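Local coordinates for protein toxin FitB (Neisseria gonorrhoeae, PDB 2H1C) that is the toxin of a type II toxin-antitoxin pair, a PIN-domain protein of the VapC ribonuclease family that joins its antitoxin in a promoter-binding complex, at residues Leu116-Arg121 against Ala129-Phe134. Sequence-based numbering, arbitrary orientation.
With SO4 (sulfate ion), chain D.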
ATOM      1  N   LEU A 116      16.294  -2.211   6.604  1.00 12.40           N
ATOM      2  CA  LEU A 116      15.937  -1.594   7.873  1.00 10.79           C
ATOM      3  C   LEU A 116      15.355  -2.578   8.866  1.00 11.53           C
ATOM      4  O   LEU A 116      14.810  -3.607   8.477  1.00 11.40           O
ATOM      5  CB  LEU A 116      14.880  -0.519   7.638  1.00 11.64           C
ATOM      6  CG  LEU A 116      15.248   0.444   6.508  1.00 11.45           C
ATOM      7  CD1 LEU A 116      14.062   1.387   6.243  1.00 12.28           C
ATOM      8  CD2 LEU A 116      16.466   1.245   6.908  1.00 14.16           C
ATOM      9  N   THR A 117      15.461  -2.234  10.146  1.00 13.38           N
ATOM     10  CA  THR A 117      14.869  -3.034  11.213  1.00 12.43           C
ATOM     11  C   THR A 117      13.529  -2.371  11.511  1.00 12.37           C
ATOM     12  O   THR A 117      13.464  -1.154  11.682  1.00 12.54           O
ATOM     13  CB  THR A 117      15.683  -2.975  12.506  1.00 14.26           C
ATOM     14  OG1 THR A 117      16.966  -3.562  12.293  1.00 15.32           O
ATOM     15  CG2 THR A 117      14.961  -3.730  13.613  1.00 16.54           C
ATOM     16  N   VAL A 118      12.463  -3.164  11.569  1.00  9.04           N
ATOM     17  CA  VAL A 118      11.139  -2.634  11.858  1.00 10.03           C
ATOM     18  C   VAL A 118      10.920  -2.508  13.363  1.00  9.75           C
ATOM     19  O   VAL A 118      11.177  -3.458  14.110  1.00 13.65           O
ATOM     20  CB  VAL A 118      10.023  -3.558  11.301  1.00  9.88           C
ATOM     21  CG1 VAL A 118       8.642  -3.010  11.711  1.00 10.35           C
ATOM     22  CG2 VAL A 118      10.116  -3.639   9.774  1.00 12.68           C
ATOM     23  N   ALA A 119      10.488  -1.332  13.814  1.00 11.19           N
ATOM     24  CA  ALA A 119      10.194  -1.124  15.231  1.00  8.82           C
ATOM     25  C   ALA A 119       8.669  -1.257  15.313  1.00 11.83           C
ATOM     26  O   ALA A 119       7.940  -0.485  14.670  1.00 13.98           O
ATOM     27  CB  ALA A 119      10.627   0.279  15.667  1.00  9.17           C
ATOM     28  N   THR A 120       8.189  -2.218  16.100  1.00 11.57           N
ATOM     29  CA  THR A 120       6.746  -2.456  16.213  1.00 12.08           C
ATOM     30  C   THR A 120       6.386  -3.241  17.465  1.00 14.29           C
ATOM     31  O   THR A 120       7.208  -3.982  17.987  1.00 14.31           O
ATOM     32  CB  THR A 120       6.235  -3.270  15.021  1.00 15.63           C
ATOM     33  OG1 THR A 120       4.832  -3.519  15.174  1.00 18.03           O
ATOM     34  CG2 THR A 120       6.973  -4.598  14.937  1.00 17.46           C
ATOM     35  N   ARG A 121       5.152  -3.072  17.932  1.00 15.18           N
ATOM     36  CA  ARG A 121       4.690  -3.794  19.115  1.00 20.98           C
ATOM     37  C   ARG A 121       4.300  -5.226  18.735  1.00 21.65           C
ATOM     38  O   ARG A 121       4.435  -6.154  19.536  1.00 23.70           O
ATOM     39  CB  ARG A 121       3.482  -3.086  19.719  1.00 21.48           C
ATOM     40  CG  ARG A 121       3.086  -3.634  21.090  1.00 26.97           C
ATOM     41  CD  ARG A 121       1.944  -2.840  21.697  1.00 27.52           C
ATOM     42  NE  ARG A 121       1.799  -3.124  23.125  1.00 32.56           N
ATOM     43  CZ  ARG A 121       0.915  -2.525  23.917  1.00 32.73           C
ATOM     44  NH1 ARG A 121       0.095  -1.608  23.421  1.00 33.43           N
ATOM     45  NH2 ARG A 121       0.858  -2.834  25.205  1.00 34.71           N
ATOM     46  N   ALA A 129       8.120 -12.704   7.939  1.00 29.55           N
ATOM     47  CA  ALA A 129       8.606 -12.050   6.727  1.00 30.48           C
ATOM     48  C   ALA A 129      10.132 -12.135   6.674  1.00 31.12           C
ATOM     49  O   ALA A 129      10.754 -11.707   5.702  1.00 31.25           O
ATOM     50  CB  ALA A 129       8.161 -10.587   6.704  1.00 28.43           C
ATOM     51  N   ASP A 130      10.734 -12.695   7.720  1.00 32.51           N
ATOM     52  CA  ASP A 130      12.187 -12.815   7.777  1.00 32.34           C
ATOM     53  C   ASP A 130      12.861 -11.446   7.701  1.00 30.62           C
ATOM     54  O   ASP A 130      13.876 -11.270   7.018  1.00 32.16           O
ATOM     55  CB  ASP A 130      12.696 -13.705   6.634  1.00 40.00           C
ATOM     56  CG  ASP A 130      12.520 -15.190   6.922  1.00 45.23           C
ATOM     57  OD1 ASP A 130      13.201 -15.702   7.842  1.00 47.53           O
ATOM     58  OD2 ASP A 130      11.704 -15.844   6.229  1.00 48.30           O
ATOM     59  N   VAL A 131      12.280 -10.465   8.387  1.00 24.75           N
ATOM     60  CA  VAL A 131      12.851  -9.122   8.407  1.00 23.76           C
ATOM     61  C   VAL A 131      13.223  -8.814   9.853  1.00 20.37           C
ATOM     62  O   VAL A 131      12.538  -9.254  10.773  1.00 19.41           O
ATOM     63  CB  VAL A 131      11.840  -8.059   7.888  1.00 23.30           C
ATOM     64  CG1 VAL A 131      12.430  -6.671   8.009  1.00 27.25           C
ATOM     65  CG2 VAL A 131      11.499  -8.341   6.433  1.00 26.44           C
ATOM     66  N   ALA A 132      14.316  -8.084  10.055  1.00 18.12           N
ATOM     67  CA  ALA A 132      14.744  -7.747  11.413  1.00 19.28           C
ATOM     68  C   ALA A 132      13.674  -6.901  12.101  1.00 19.60           C
ATOM     69  O   ALA A 132      13.043  -6.043  11.472  1.00 17.14           O
ATOM     70  CB  ALA A 132      16.051  -6.991  11.374  1.00 19.95           C
ATOM     71  N   VAL A 133      13.472  -7.133  13.390  1.00 16.22           N
ATOM     72  CA  VAL A 133      12.466  -6.372  14.100  1.00 19.68           C
ATOM     73  C   VAL A 133      12.870  -6.066  15.524  1.00 20.27           C
ATOM     74  O   VAL A 133      13.702  -6.770  16.118  1.00 20.54           O
ATOM     75  CB  VAL A 133      11.110  -7.120  14.103  1.00 23.38           C
ATOM     76  CG1 VAL A 133      10.636  -7.299  12.693  1.00 26.54           C
ATOM     77  CG2 VAL A 133      11.255  -8.484  14.774  1.00 25.16           C
ATOM     78  N   PHE A 134      12.303  -4.995  16.065  1.00 14.80           N
ATOM     79  CA  PHE A 134      12.576  -4.630  17.440  1.00 18.58           C
ATOM     80  C   PHE A 134      11.300  -4.114  18.076  1.00 18.64           C
ATOM     81  O   PHE A 134      10.607  -3.272  17.504  1.00 17.02           O
ATOM     82  CB  PHE A 134      13.664  -3.563  17.542  1.00 19.44           C
ATOM     83  CG  PHE A 134      13.934  -3.134  18.957  1.00 20.02           C
ATOM     84  CD1 PHE A 134      14.496  -4.025  19.869  1.00 23.31           C
ATOM     85  CD2 PHE A 134      13.567  -1.867  19.394  1.00 19.13           C
ATOM     86  CE1 PHE A 134      14.683  -3.660  21.203  1.00 26.23           C
ATOM     87  CE2 PHE A 134      13.748  -1.491  20.723  1.00 22.25           C
ATOM     88  CZ  PHE A 134      14.308  -2.387  21.629  1.00 25.48           C
TER
HETATM   89  S   SO4 D 201      -1.983  -0.836  26.515  1.00 54.59           S
HETATM   90  O1  SO4 D 201      -3.255  -0.409  26.110  1.00 55.55           O
HETATM   91  O2  SO4 D 201      -1.786  -2.292  26.357  1.00 55.09           O
HETATM   92  O3  SO4 D 201      -1.708  -0.622  27.882  1.00 58.00           O
HETATM   93  O4  SO4 D 201      -0.997  -0.331  25.635  1.00 57.04           O
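The last beta-alpha-beta unit of the PIN domain brings strand 133-134 in parallel beside strand 117-119, with helix 124-128 as the crossover. A Schellman motif closes that helix: D130 takes positive phi, and V131 and A132 then lead the chain into the edge strand. Three backbone hydrogen bonds join the strands. V118 N gives its hydrogen to A132 O at 2.9 Å, reaching it from above the carbonyl plane. V118 O accepts F134 N at 2.7 Å, almost along the C=O axis, and the V133 CA hydrogen leans on the same oxygen. T120 N closes the ladder on F134 O at 3.0 Å, here in the carbonyl plane. V118 thus uses both its N and its O in hydrogen bonds, and its side chain shares a face of the sheet with V133: V118 CB lies 4.0 Å from V133 CG1, while V118 CG2, beside its own backbone N, turns to V131 CG1 at 4.2 Å. On the other face T117 CG2, anti to its backbone N, lies over the V133 backbone, 3.7 Å from V133 CA, and T117 OG1 borders the A132 methyl. F134 starts from that face too, its CB near T117 CG2, but its ring leads off to meet W24.

Beyond the strand, T120 OG1 hydrogen-bonds to D5 OD2, N7 ND2 and D122 N; this contact could help position D5, a predicted magnesium ligand. R121 stretches out to a sulfate, probably from the crystallisation liquor and also hydrogen-bonded to R14: R121 NH1 donates a hydrogen bond to O4 at 2.8 Å and NH2 one to O2 at 2.9 Å, the sulfur lying in the guanidinium plane. Strand 2-4 pairs with 117-119 along its other edge, F126 and F127 of helix 124-128 pack on the valine face with A111 of helix 102-114, and I2 touches T117 and A119.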